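Local coordinates for protein 33 kDa chaperonin (Thermotoga maritima, PDB 1VQ0) that probably acts as a redox-regulated molecular chaperone, protecting thermally unfolding and oxidatively damaged proteins from irreversible aggregation, at residues V24-V29 against E229-V234; T49-R54 against R83-Q88; L61-L66 against S91-R96; A253-D258 against K294-D299; E272-C275 against T280-V283. All coordinates share one frame; numbering follows the deposited sequence.

How the contacts relate
From the N terminus, strand 24-30 enters contact 1, which closes only when the chain returns at 229-234, just before strand 235-241. Contacts 2 and 3 nest inside that long loop and cross each other: helix 46-62 supplies 49-54, its end and the turn after it supply 61-66, and strand 84-90, then the turn into strand 94-99, answer in the same order. Helix and turn are thus pinned to the large mixed sheet at two points. Contact 3 also touches contact 1, through Ser-27 and Trp-65. Contacts 4 and 5 come later, in the zinc-binding C-terminal part. There contact 5 nests inside the loop closed by contact 4, and Leu-254 packs on Val-273 between them.

Contact 1 (V24-V29 against E229-V234). With EDO (1,2-ethanediol), chain F.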
# COMPACT_ATOMS: atom_id res chain seq x y z
N VAL A 24 -5.29 -2.20 26.14
CA VAL A 24 -5.62 -0.93 25.47
C VAL A 24 -4.47 0.04 25.69
O VAL A 24 -3.88 0.08 26.76
CB VAL A 24 -6.92 -0.27 26.04
CG1 VAL A 24 -7.35 1.01 25.22
CG2 VAL A 24 -8.07 -1.28 26.14
N ARG A 25 -4.17 0.80 24.66
CA ARG A 25 -3.19 1.88 24.70
C ARG A 25 -3.88 3.20 24.36
O ARG A 25 -4.88 3.23 23.66
CB ARG A 25 -1.98 1.59 23.76
CG ARG A 25 -2.24 1.71 22.27
CD ARG A 25 -1.08 1.19 21.41
NE ARG A 25 -1.30 1.39 19.99
CZ ARG A 25 -0.54 0.91 19.01
NH1 ARG A 25 0.47 0.08 19.24
NH2 ARG A 25 -0.79 1.24 17.77
N PHE A 26 -3.38 4.29 24.94
CA PHE A 26 -3.93 5.61 24.69
C PHE A 26 -2.81 6.63 24.55
O PHE A 26 -1.72 6.46 25.13
CB PHE A 26 -4.90 6.05 25.81
CG PHE A 26 -4.23 6.24 27.14
CD1 PHE A 26 -3.53 7.40 27.43
CD2 PHE A 26 -4.28 5.23 28.10
CE1 PHE A 26 -2.86 7.54 28.62
CE2 PHE A 26 -3.62 5.36 29.29
CZ PHE A 26 -2.90 6.53 29.54
N SER A 27 -3.18 7.74 23.91
CA SER A 27 -2.36 8.85 23.45
C SER A 27 -3.28 10.05 23.57
O SER A 27 -4.43 9.95 23.12
CB SER A 27 -2.10 8.67 21.92
OG SER A 27 -0.88 9.17 21.60
N ILE A 28 -2.81 11.17 24.10
CA ILE A 28 -3.57 12.44 24.07
C ILE A 28 -2.58 13.60 23.96
O ILE A 28 -1.51 13.60 24.58
CB ILE A 28 -4.50 12.60 25.31
CG1 ILE A 28 -5.37 13.84 25.22
CG2 ILE A 28 -3.67 12.69 26.61
CD1 ILE A 28 -6.62 13.81 26.13
N VAL A 29 -2.90 14.55 23.12
CA VAL A 29 -1.88 15.53 22.67
C VAL A 29 -2.52 16.92 22.66
O VAL A 29 -3.68 17.07 22.30
CB VAL A 29 -1.22 15.16 21.31
CG1 VAL A 29 -2.15 15.38 20.10
CG2 VAL A 29 0.10 15.91 21.12
N GLU A 229 -12.61 5.31 35.01
CA GLU A 229 -11.78 5.51 36.18
C GLU A 229 -10.55 6.34 35.76
O GLU A 229 -10.29 6.48 34.57
CB GLU A 229 -11.34 4.16 36.74
CG GLU A 229 -10.35 3.43 35.84
CD GLU A 229 -10.53 1.93 35.83
OE1 GLU A 229 -11.47 1.45 35.14
OE2 GLU A 229 -9.72 1.25 36.49
N LYS A 230 -9.80 6.86 36.72
CA LYS A 230 -8.53 7.52 36.44
C LYS A 230 -7.51 6.54 35.84
O LYS A 230 -7.50 5.35 36.13
CB LYS A 230 -7.93 8.17 37.69
CG LYS A 230 -8.49 9.57 37.99
CD LYS A 230 -8.19 10.03 39.43
CE LYS A 230 -9.06 11.23 39.88
NZ LYS A 230 -9.20 11.20 41.37
N VAL A 231 -6.65 7.06 34.98
CA VAL A 231 -5.62 6.20 34.39
C VAL A 231 -4.53 5.97 35.43
O VAL A 231 -4.54 6.60 36.47
CB VAL A 231 -5.05 6.74 33.07
CG1 VAL A 231 -6.11 6.67 32.00
CG2 VAL A 231 -4.43 8.17 33.21
N GLY A 232 -3.63 5.07 35.12
CA GLY A 232 -2.52 4.75 35.97
C GLY A 232 -1.28 5.49 35.51
O GLY A 232 -1.29 6.71 35.38
N PHE A 233 -0.22 4.72 35.25
CA PHE A 233 1.05 5.26 34.78
C PHE A 233 0.88 5.92 33.43
O PHE A 233 0.26 5.36 32.52
CB PHE A 233 2.12 4.17 34.70
CG PHE A 233 3.54 4.70 34.45
CD1 PHE A 233 4.24 5.38 35.44
CD2 PHE A 233 4.18 4.46 33.25
CE1 PHE A 233 5.54 5.85 35.19
CE2 PHE A 233 5.48 4.91 33.00
CZ PHE A 233 6.15 5.60 33.95
N VAL A 234 1.43 7.13 33.33
CA VAL A 234 1.42 7.95 32.14
C VAL A 234 2.81 8.49 31.86
O VAL A 234 3.48 9.04 32.74
CB VAL A 234 0.45 9.15 32.27
CG1 VAL A 234 0.54 10.06 31.02
CG2 VAL A 234 -0.97 8.65 32.37
C1 EDO F . 1.88 2.69 13.71
O1 EDO F . 1.12 2.30 12.58
C2 EDO F . 2.12 1.65 14.80
O2 EDO F . 0.92 1.03 15.33
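Phe-26 pushes the far end of its ring between two valines of the 229-234 loop. CE2 lies 3.9 Å from CG1 of Val-231, a methyl that comes at the ring obliquely and from the opposite direction. At the ring's rim, close to its plane, CZ meets CG2 of Val-234 at 4.0 Å, the two side chains crossing at about a right angle. A chi1 of 64° sets the phenylalanine CG between its own backbone N and carbonyl carbon, and from there the ring reaches out toward the loop. Strand 24-30 is an inner strand of the large mixed sheet, with 13-19 and 176-187 as its neighbours, and the loop carries the chain from helix 219-227 into strand 235-241 of the same sheet. Leu-223 of that helix also packs on Phe-26, while Val-231 and Val-234 rest on strand 13-19. Arg-25 heads for the other face of the sheet. Its chain is extended from CG to NE, and NH2 donates to O2 of a 1,2-ethanediol at 3.0 Å (N-H...O angle 154°), with the oxygen in the guanidinium plane. The same NH2 bonds OE1 of Gln-186, and Trp-65 adds a cation-pi contact.

Contact 2 (T49-R54 against R83-Q88); sequences TVVLGR and RRVVAQ
This is a buried helix-on-sheet contact made by aliphatic side chains near the centre of the chain, where helix 46-62 lies against strand 84-90. The local axes approach to 8.3 Å and run at 40° to one another. Val-51 and Val-85 point at each other's segments and meet at a slant, and CG1 of Val-51 presses on CG2 of Val-85 at 3.4 Å, tighter than usual for two methyl groups. In Val-51 the touching methyl stands anti to the backbone N (chi1 180°); in Val-85 it is the other branch, the one anti to the carbonyl carbon, that takes the pressure. The second Val-85 methyl, CG1, lies 4.1 Å from Val-51 CG1 and 4.3 Å from CA of Leu-52, so it touches both helix residues. Leu-52 sets out past the strand, but its CD1 swings in to 3.7 Å from the backbone O of Val-86. The Val-86 side chain itself points off the opposite face of the strand, where it meets Trp-277. One helical turn on, Ala-55 packs over Val-85 and Ala-87, and helix 116-120 covers Val-51 from another side. Valines, a leucine and alanines thus meet between helix and sheet, the helix-on-sheet layering of alpha/beta folds.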
# COMPACT_ATOMS: atom_id res chain seq x y z
N THR A 49 -5.12 25.16 7.38
CA THR A 49 -4.67 25.01 8.79
C THR A 49 -5.41 23.85 9.47
O THR A 49 -4.82 23.01 10.13
CB THR A 49 -4.90 26.33 9.56
OG1 THR A 49 -4.14 27.40 8.99
CG2 THR A 49 -4.37 26.22 11.00
N VAL A 50 -6.73 23.77 9.28
CA VAL A 50 -7.51 22.77 9.99
C VAL A 50 -7.23 21.38 9.38
O VAL A 50 -7.08 20.40 10.09
CB VAL A 50 -9.02 23.16 9.97
CG1 VAL A 50 -9.91 22.00 10.49
CG2 VAL A 50 -9.25 24.40 10.81
N VAL A 51 -7.15 21.31 8.05
CA VAL A 51 -6.93 20.04 7.36
C VAL A 51 -5.56 19.45 7.70
O VAL A 51 -5.44 18.31 8.14
CB VAL A 51 -7.06 20.20 5.82
CG1 VAL A 51 -6.82 18.85 5.11
CG2 VAL A 51 -8.43 20.69 5.43
N LEU A 52 -4.51 20.23 7.46
CA LEU A 52 -3.17 19.84 7.86
C LEU A 52 -3.00 19.61 9.37
O LEU A 52 -2.34 18.68 9.77
CB LEU A 52 -2.14 20.82 7.33
CG LEU A 52 -0.64 20.45 7.54
CD1 LEU A 52 -0.32 19.02 7.08
CD2 LEU A 52 0.31 21.41 6.86
N GLY A 53 -3.61 20.46 10.19
CA GLY A 53 -3.53 20.34 11.63
C GLY A 53 -4.08 19.00 12.11
O GLY A 53 -3.48 18.32 12.92
N ARG A 54 -5.21 18.60 11.57
CA ARG A 54 -5.79 17.36 11.97
C ARG A 54 -4.89 16.19 11.62
O ARG A 54 -4.77 15.22 12.41
CB ARG A 54 -7.11 17.13 11.29
CG ARG A 54 -8.31 17.95 11.85
CD ARG A 54 -9.66 17.35 11.38
NE ARG A 54 -10.75 18.28 11.58
CZ ARG A 54 -12.00 18.08 11.15
NH1 ARG A 54 -12.31 16.97 10.51
NH2 ARG A 54 -12.94 18.98 11.36
N ARG A 83 -6.37 18.68 -2.60
CA ARG A 83 -5.69 17.69 -3.45
C ARG A 83 -4.91 16.63 -2.69
O ARG A 83 -5.07 15.43 -2.93
CB ARG A 83 -4.81 18.35 -4.50
CG ARG A 83 -5.52 19.37 -5.38
CD ARG A 83 -4.87 19.67 -6.78
NE ARG A 83 -3.41 19.90 -6.80
CZ ARG A 83 -2.78 21.05 -6.49
NH1 ARG A 83 -3.44 22.14 -6.06
NH2 ARG A 83 -1.45 21.09 -6.57
N ARG A 84 -4.06 17.08 -1.78
CA ARG A 84 -3.18 16.21 -1.03
C ARG A 84 -2.81 16.78 0.34
O ARG A 84 -2.58 17.98 0.47
CB ARG A 84 -1.86 15.94 -1.79
CG ARG A 84 -1.31 14.56 -1.45
CD ARG A 84 -0.28 14.12 -2.37
NE ARG A 84 0.17 12.73 -2.17
CZ ARG A 84 1.02 12.12 -3.02
NH1 ARG A 84 1.48 12.75 -4.09
NH2 ARG A 84 1.42 10.89 -2.84
N VAL A 85 -2.81 15.89 1.33
CA VAL A 85 -2.46 16.19 2.70
C VAL A 85 -1.49 15.13 3.21
O VAL A 85 -1.83 13.93 3.24
CB VAL A 85 -3.71 16.17 3.61
CG1 VAL A 85 -3.36 16.68 4.97
CG2 VAL A 85 -4.80 16.99 3.03
N VAL A 86 -0.31 15.58 3.65
CA VAL A 86 0.79 14.71 4.04
C VAL A 86 1.32 15.11 5.44
O VAL A 86 1.66 16.28 5.69
CB VAL A 86 1.96 14.78 3.01
CG1 VAL A 86 3.08 13.86 3.39
CG2 VAL A 86 1.51 14.38 1.66
N ALA A 87 1.31 14.18 6.37
CA ALA A 87 1.86 14.45 7.68
C ALA A 87 2.74 13.34 8.11
O ALA A 87 2.32 12.19 8.10
CB ALA A 87 0.77 14.71 8.68
N GLN A 88 3.99 13.70 8.45
CA GLN A 88 4.98 12.73 8.94
C GLN A 88 5.32 12.97 10.41
O GLN A 88 5.49 14.09 10.81
CB GLN A 88 6.20 12.85 8.12
CG GLN A 88 7.26 11.82 8.42
CD GLN A 88 8.36 11.89 7.42
OE1 GLN A 88 9.34 12.59 7.62
NE2 GLN A 88 8.22 11.14 6.35

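Contact 3 (L61-L66 against S91-R96); sequences LVTPWL and SEFTVR
The 3-10 turn (63-65) that follows helix 46-62 meets the tight connection between the adjacent antiparallel strands 84-90 and 94-99. Thr-63 and Phe-93 make the main side-chain contact. OG1 of Thr-63 lies 3.4 Å from CD1 of the phenylalanine and CB of Thr-63 3.7 Å from the same atom, so the threonine approaches the CD1-CE1 side of the ring obliquely. A chi1 of 48° turns that hydroxyl so that it can bond the carbonyl O of Ala-60, one turn back in the helix, while lying against the ring. Pro-64 follows along the same side of the ring, its CG 4.4 Å from CE1 of Phe-93. Phe-93 is the positive-phi residue of the strand connection (phi 64°), and its side chain also touches Ala-237 and Ile-239 of strand 235-241, so this corner of the beta hairpin is held between the turn after the helix and the next strand of the sheet. A water molecule joins the two backbones: it donates to O of Thr-63 at 2.7 Å and to O of Ser-91 at 3.0 Å, bridging the two carbonyls; O of Thr-63 also receives a weak bond from N of Leu-66. On the Ser-91 side, CD1 of Leu-66 reaches to 3.9 Å from the backbone N of Ser-91, and the CB atoms of these two residues stand 4.4 Å apart. Ser-91 turns its hydroxyl to its own side of the contact, where OG donates to OE2 of Glu-92 at 3.1 Å, meeting the anti side of the carboxylate some 25° out of its plane.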
# COMPACT_ATOMS: atom_id res chain seq x y z
N LEU A 61 -0.19 11.54 17.40
CA LEU A 61 -0.82 10.60 18.32
C LEU A 61 -0.23 9.20 18.30
O LEU A 61 -0.30 8.47 19.31
CB LEU A 61 -2.34 10.56 18.10
CG LEU A 61 -3.09 11.79 18.64
CD1 LEU A 61 -4.51 11.77 18.15
CD2 LEU A 61 -3.12 11.91 20.13
N VAL A 62 0.36 8.81 17.16
CA VAL A 62 0.93 7.45 17.00
C VAL A 62 2.40 7.44 17.38
O VAL A 62 2.96 6.37 17.54
CB VAL A 62 0.74 6.82 15.59
CG1 VAL A 62 -0.76 6.77 15.18
CG2 VAL A 62 1.46 7.63 14.56
N THR A 63 3.04 8.61 17.59
CA THR A 63 4.51 8.63 17.93
C THR A 63 4.98 7.69 19.03
O THR A 63 6.08 7.15 18.90
CB THR A 63 5.08 10.01 18.24
OG1 THR A 63 4.24 10.70 19.17
CG2 THR A 63 5.10 10.90 16.96
N PRO A 64 4.24 7.54 20.13
CA PRO A 64 4.73 6.68 21.27
C PRO A 64 4.90 5.24 20.88
O PRO A 64 5.52 4.50 21.59
CB PRO A 64 3.61 6.76 22.29
CG PRO A 64 2.85 7.98 21.89
CD PRO A 64 2.93 8.12 20.44
N TRP A 65 4.34 4.87 19.72
CA TRP A 65 4.20 3.47 19.33
C TRP A 65 5.01 3.14 18.11
O TRP A 65 5.00 2.02 17.66
CB TRP A 65 2.72 3.12 19.14
CG TRP A 65 1.90 3.50 20.33
CD1 TRP A 65 2.22 3.27 21.67
CD2 TRP A 65 0.67 4.21 20.33
NE1 TRP A 65 1.25 3.82 22.47
CE2 TRP A 65 0.29 4.39 21.68
CE3 TRP A 65 -0.15 4.72 19.33
CZ2 TRP A 65 -0.88 5.07 22.04
CZ3 TRP A 65 -1.35 5.38 19.69
CH2 TRP A 65 -1.69 5.53 21.03
N LEU A 66 5.77 4.10 17.61
CA LEU A 66 6.68 3.82 16.47
C LEU A 66 7.90 2.96 16.86
O LEU A 66 8.30 2.92 18.02
CB LEU A 66 7.10 5.13 15.81
CG LEU A 66 5.94 6.04 15.48
CD1 LEU A 66 6.43 7.36 14.82
CD2 LEU A 66 4.95 5.30 14.56
N SER A 91 9.97 8.68 15.59
CA SER A 91 10.18 8.10 16.89
C SER A 91 10.75 9.14 17.91
O SER A 91 10.59 8.96 19.11
CB SER A 91 11.06 6.87 16.80
OG SER A 91 12.24 7.16 16.09
N GLU A 92 11.35 10.23 17.41
CA GLU A 92 11.87 11.32 18.26
C GLU A 92 10.81 12.39 18.57
O GLU A 92 11.13 13.51 18.97
CB GLU A 92 13.09 12.03 17.62
CG GLU A 92 14.09 11.15 16.89
CD GLU A 92 13.69 10.96 15.42
OE1 GLU A 92 13.57 11.99 14.69
OE2 GLU A 92 13.49 9.78 15.00
N PHE A 93 9.54 12.03 18.36
CA PHE A 93 8.40 12.84 18.75
C PHE A 93 8.36 14.18 17.98
O PHE A 93 7.85 15.20 18.48
CB PHE A 93 8.40 13.06 20.27
CG PHE A 93 8.18 11.80 21.05
CD1 PHE A 93 6.91 11.26 21.18
CD2 PHE A 93 9.25 11.14 21.65
CE1 PHE A 93 6.71 10.11 21.89
CE2 PHE A 93 9.06 9.96 22.40
CZ PHE A 93 7.77 9.45 22.51
N THR A 94 8.89 14.19 16.75
CA THR A 94 8.74 15.36 15.90
C THR A 94 7.75 15.12 14.76
O THR A 94 7.40 14.00 14.44
CB THR A 94 10.10 15.87 15.34
OG1 THR A 94 10.58 14.98 14.31
CG2 THR A 94 11.18 15.92 16.42
N VAL A 95 7.29 16.21 14.17
CA VAL A 95 6.40 16.15 13.03
C VAL A 95 6.78 17.17 11.94
O VAL A 95 7.45 18.14 12.18
CB VAL A 95 4.90 16.36 13.37
CG1 VAL A 95 4.43 15.30 14.31
CG2 VAL A 95 4.64 17.73 13.98
N ARG A 96 6.30 16.90 10.74
CA ARG A 96 6.32 17.87 9.68
C ARG A 96 5.25 17.45 8.68
O ARG A 96 4.76 16.34 8.73
CB ARG A 96 7.70 17.95 9.03
CG ARG A 96 8.23 16.60 8.47
CD ARG A 96 9.55 16.76 7.73
NE ARG A 96 9.96 15.52 7.13
CZ ARG A 96 11.04 15.33 6.40
NH1 ARG A 96 11.85 16.35 6.09
NH2 ARG A 96 11.29 14.10 5.92
O HOH W 1 8.57 6.91 19.85

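Contact 4 (A253-D258 against K294-D299); sequences ALLVLD and KFKVDD
Lys-296 reaches across from helix 286-298 and puts its ammonium group on two backbone carbonyls, of Leu-255 and Leu-257, where helix 247-255 gives way to the loop before helix 259-268. NZ donates to O of Leu-255 at 2.7 Å and to O of Leu-257 at 3.1 Å. One ammonium group thus spans two acceptors, two residues apart, and supplies a bond to each. Both bonds come in at similar angles, C=O...N near 155°, and in each the nitrogen is tilted about 25° from the carbonyl plane. The two bends at chi2 and chi3 (each -73°) curl the lysine chain so that NZ reaches both oxygens and its carbons lie beside Leu-255: CD is 4.0 Å from CD2 of that leucine, the two side chains sliding past one another in opposite directions. The contact lies in the C-terminal zinc-binding part of the chain, joining the helix that follows the first cysteine pair to the last helix of the model, with helix 259-268 between them in sequence; Leu-262 of that helix also touches Lys-296. Next to the polar bridge is an apolar one. CD2 of Leu-255 meets the rim of the Phe-295 ring close to its plane, 3.8 Å from CD2 of the phenylalanine, and CD1 of the leucine lies 4.0 Å from the same ring atom. Leu-292 packs against Leu-255 from within helix 286-298. OD1 of Asp-258 is 6.5 Å from NZ of Lys-296, too far for a salt bridge, though the opposite charge may still favour the ammonium form.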
# COMPACT_ATOMS: atom_id res chain seq x y z
N ALA A 253 19.81 18.52 -4.44
CA ALA A 253 18.55 18.51 -5.18
C ALA A 253 18.77 19.14 -6.56
O ALA A 253 18.20 18.70 -7.55
CB ALA A 253 17.43 19.24 -4.40
N LEU A 254 19.62 20.16 -6.64
CA LEU A 254 19.88 20.79 -7.92
C LEU A 254 20.81 19.98 -8.79
O LEU A 254 20.73 20.06 -10.01
CB LEU A 254 20.48 22.17 -7.71
CG LEU A 254 19.58 23.24 -7.08
CD1 LEU A 254 20.42 24.49 -6.82
CD2 LEU A 254 18.33 23.57 -7.92
N LEU A 255 21.70 19.22 -8.16
CA LEU A 255 22.64 18.36 -8.90
C LEU A 255 21.98 17.20 -9.68
O LEU A 255 22.53 16.74 -10.69
CB LEU A 255 23.72 17.81 -7.95
CG LEU A 255 24.96 18.68 -7.77
CD1 LEU A 255 25.97 17.98 -6.84
CD2 LEU A 255 25.65 19.04 -9.11
N VAL A 256 20.82 16.76 -9.20
CA VAL A 256 20.02 15.73 -9.85
C VAL A 256 19.23 16.25 -11.06
O VAL A 256 18.69 15.45 -11.84
CB VAL A 256 19.03 15.05 -8.87
CG1 VAL A 256 19.77 14.42 -7.67
CG2 VAL A 256 17.95 16.01 -8.39
N LEU A 257 19.14 17.57 -11.22
CA LEU A 257 18.43 18.16 -12.34
C LEU A 257 19.26 18.06 -13.61
O LEU A 257 20.49 18.05 -13.57
CB LEU A 257 18.12 19.62 -12.08
CG LEU A 257 17.27 20.00 -10.87
CD1 LEU A 257 17.23 21.53 -10.78
CD2 LEU A 257 15.85 19.40 -10.92
N ASP A 258 18.57 18.01 -14.75
CA ASP A 258 19.23 18.05 -16.05
C ASP A 258 20.11 19.28 -16.19
O ASP A 258 19.80 20.32 -15.65
CB ASP A 258 18.20 18.06 -17.19
CG ASP A 258 17.55 16.72 -17.38
OD1 ASP A 258 17.52 15.93 -16.41
OD2 ASP A 258 17.04 16.39 -18.47
N LYS A 294 29.83 23.05 -13.91
CA LYS A 294 31.22 22.59 -14.01
C LYS A 294 31.33 21.17 -13.44
O LYS A 294 31.99 20.30 -14.03
CB LYS A 294 32.16 23.58 -13.28
CG LYS A 294 33.62 23.54 -13.72
CD LYS A 294 34.42 24.75 -13.20
CE LYS A 294 34.44 24.81 -11.66
NZ LYS A 294 35.03 26.08 -11.13
N PHE A 295 30.66 20.93 -12.31
CA PHE A 295 30.60 19.60 -11.67
C PHE A 295 29.69 18.59 -12.40
O PHE A 295 29.84 17.39 -12.20
CB PHE A 295 30.19 19.73 -10.19
CG PHE A 295 30.32 18.44 -9.42
CD1 PHE A 295 31.56 17.98 -9.01
CD2 PHE A 295 29.19 17.67 -9.12
CE1 PHE A 295 31.68 16.78 -8.31
CE2 PHE A 295 29.31 16.47 -8.42
CZ PHE A 295 30.56 16.03 -8.01
N LYS A 296 28.77 19.06 -13.24
CA LYS A 296 27.93 18.18 -14.07
C LYS A 296 28.72 17.53 -15.21
O LYS A 296 28.53 16.34 -15.51
CB LYS A 296 26.74 18.94 -14.67
CG LYS A 296 25.76 19.53 -13.64
CD LYS A 296 24.88 18.47 -12.96
CE LYS A 296 23.81 17.94 -13.89
NZ LYS A 296 23.22 16.71 -13.29
N VAL A 297 29.59 18.31 -15.85
CA VAL A 297 30.44 17.83 -16.95
C VAL A 297 31.76 17.22 -16.43
O VAL A 297 32.48 16.57 -17.18
CB VAL A 297 30.74 18.95 -17.97
CG1 VAL A 297 31.67 18.45 -19.09
CG2 VAL A 297 29.45 19.47 -18.58
N ASP A 298 32.04 17.41 -15.14
CA ASP A 298 33.21 16.78 -14.51
C ASP A 298 32.90 15.40 -13.89
O ASP A 298 33.79 14.53 -13.82
CB ASP A 298 33.87 17.75 -13.51
CG ASP A 298 34.89 18.69 -14.19
OD1 ASP A 298 35.34 18.36 -15.30
OD2 ASP A 298 35.30 19.76 -13.69
N ASP A 299 31.64 15.19 -13.47
CA ASP A 299 31.16 13.85 -13.07
C ASP A 299 30.95 12.88 -14.27
O ASP A 299 31.36 13.15 -15.43
CB ASP A 299 29.87 13.97 -12.25
CG ASP A 299 29.70 12.85 -11.22
OD1 ASP A 299 29.89 11.67 -11.57
OD2 ASP A 299 29.36 13.08 -10.02

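Contact 5 (E272-C275 against T280-V283). With ZN (zinc ion), chain C.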
# COMPACT_ATOMS: atom_id res chain seq x y z
N GLU A 272 16.37 28.58 -7.15
CA GLU A 272 15.72 28.39 -5.86
C GLU A 272 15.21 26.97 -5.67
O GLU A 272 14.66 26.38 -6.57
CB GLU A 272 14.58 29.37 -5.66
CG GLU A 272 14.94 30.81 -6.03
CD GLU A 272 13.95 31.82 -5.48
OE1 GLU A 272 12.86 31.40 -5.04
OE2 GLU A 272 14.27 33.03 -5.47
N VAL A 273 15.47 26.44 -4.49
CA VAL A 273 14.89 25.21 -3.98
C VAL A 273 14.10 25.56 -2.71
O VAL A 273 14.60 26.19 -1.81
CB VAL A 273 15.98 24.15 -3.64
CG1 VAL A 273 15.35 22.79 -3.27
CG2 VAL A 273 16.93 23.96 -4.81
N VAL A 274 12.85 25.15 -2.69
CA VAL A 274 11.96 25.36 -1.56
C VAL A 274 11.62 23.96 -1.03
O VAL A 274 11.14 23.12 -1.74
CB VAL A 274 10.66 26.06 -1.99
CG1 VAL A 274 9.71 26.20 -0.81
CG2 VAL A 274 10.95 27.41 -2.62
N CYS A 275 11.93 23.71 0.23
CA CYS A 275 11.60 22.47 0.91
C CYS A 275 10.09 22.39 1.09
O CYS A 275 9.44 23.31 1.63
CB CYS A 275 12.28 22.41 2.27
SG CYS A 275 11.71 21.00 3.22
N THR A 280 11.15 26.24 3.76
CA THR A 280 12.44 26.92 3.68
C THR A 280 12.92 26.97 2.23
O THR A 280 12.94 25.95 1.52
CB THR A 280 13.46 26.23 4.54
OG1 THR A 280 13.01 26.23 5.89
CG2 THR A 280 14.80 27.05 4.57
N ARG A 281 13.30 28.18 1.83
CA ARG A 281 13.84 28.53 0.53
C ARG A 281 15.37 28.66 0.58
O ARG A 281 15.93 29.24 1.49
CB ARG A 281 13.28 29.88 0.08
CG ARG A 281 13.67 30.30 -1.36
CD ARG A 281 13.06 31.69 -1.80
NE ARG A 281 11.64 31.74 -1.50
CZ ARG A 281 10.67 31.22 -2.27
NH1 ARG A 281 10.94 30.67 -3.46
NH2 ARG A 281 9.40 31.26 -1.87
N TYR A 282 15.99 28.12 -0.46
CA TYR A 282 17.42 28.07 -0.63
C TYR A 282 17.73 28.73 -1.97
O TYR A 282 17.30 28.24 -3.01
CB TYR A 282 17.88 26.60 -0.62
CG TYR A 282 17.69 25.91 0.70
CD1 TYR A 282 16.51 25.27 1.02
CD2 TYR A 282 18.69 25.92 1.66
CE1 TYR A 282 16.36 24.64 2.24
CE2 TYR A 282 18.54 25.31 2.87
CZ TYR A 282 17.38 24.67 3.17
OH TYR A 282 17.25 24.07 4.38
N VAL A 283 18.48 29.83 -1.92
CA VAL A 283 18.78 30.64 -3.11
C VAL A 283 20.25 30.47 -3.45
O VAL A 283 21.11 30.55 -2.59
CB VAL A 283 18.45 32.15 -2.87
CG1 VAL A 283 18.82 33.02 -4.09
CG2 VAL A 283 16.99 32.36 -2.52
ZN ZN C . 12.57 21.52 5.28
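A zinc ligand sits at the very end of this short two-stranded ladder: SG of Cys-275 binds the zinc ion at 2.3 Å, while the backbone N of the same residue donates to O of Thr-280 at 2.8 Å. The metal-bound cysteine is therefore tied to the returning strand by its main chain. Chi1 of 172° swings the sulfur anti to its backbone N and out toward the metal. Further along, Val-273 and Tyr-282 form an antiparallel hydrogen-bonded pair, with N of Val-273 to O of Tyr-282 at 3.0 Å and N of Tyr-282 to O of Val-273 at 2.7 Å. Their side chains share the face that packs on helix 247-255. On the other face Arg-281 bends at chi3 (-48°) to bring NH1 to OE1 of Glu-272 in a 2.6 Å salt bridge, the carboxylate and guanidinium planes turned 57° apart. Val-274 lies over one face of that guanidinium, CG2 3.4 Å from NH1. Cys-243, Cys-245 and Cys-278 complete the zinc site. Cys-275 at the strand end and Cys-278 in the turn form a CxxC pair, typical of a zinc-binding hairpin; zinc-bound here, the four cysteines probably form the Hsp33 redox switch.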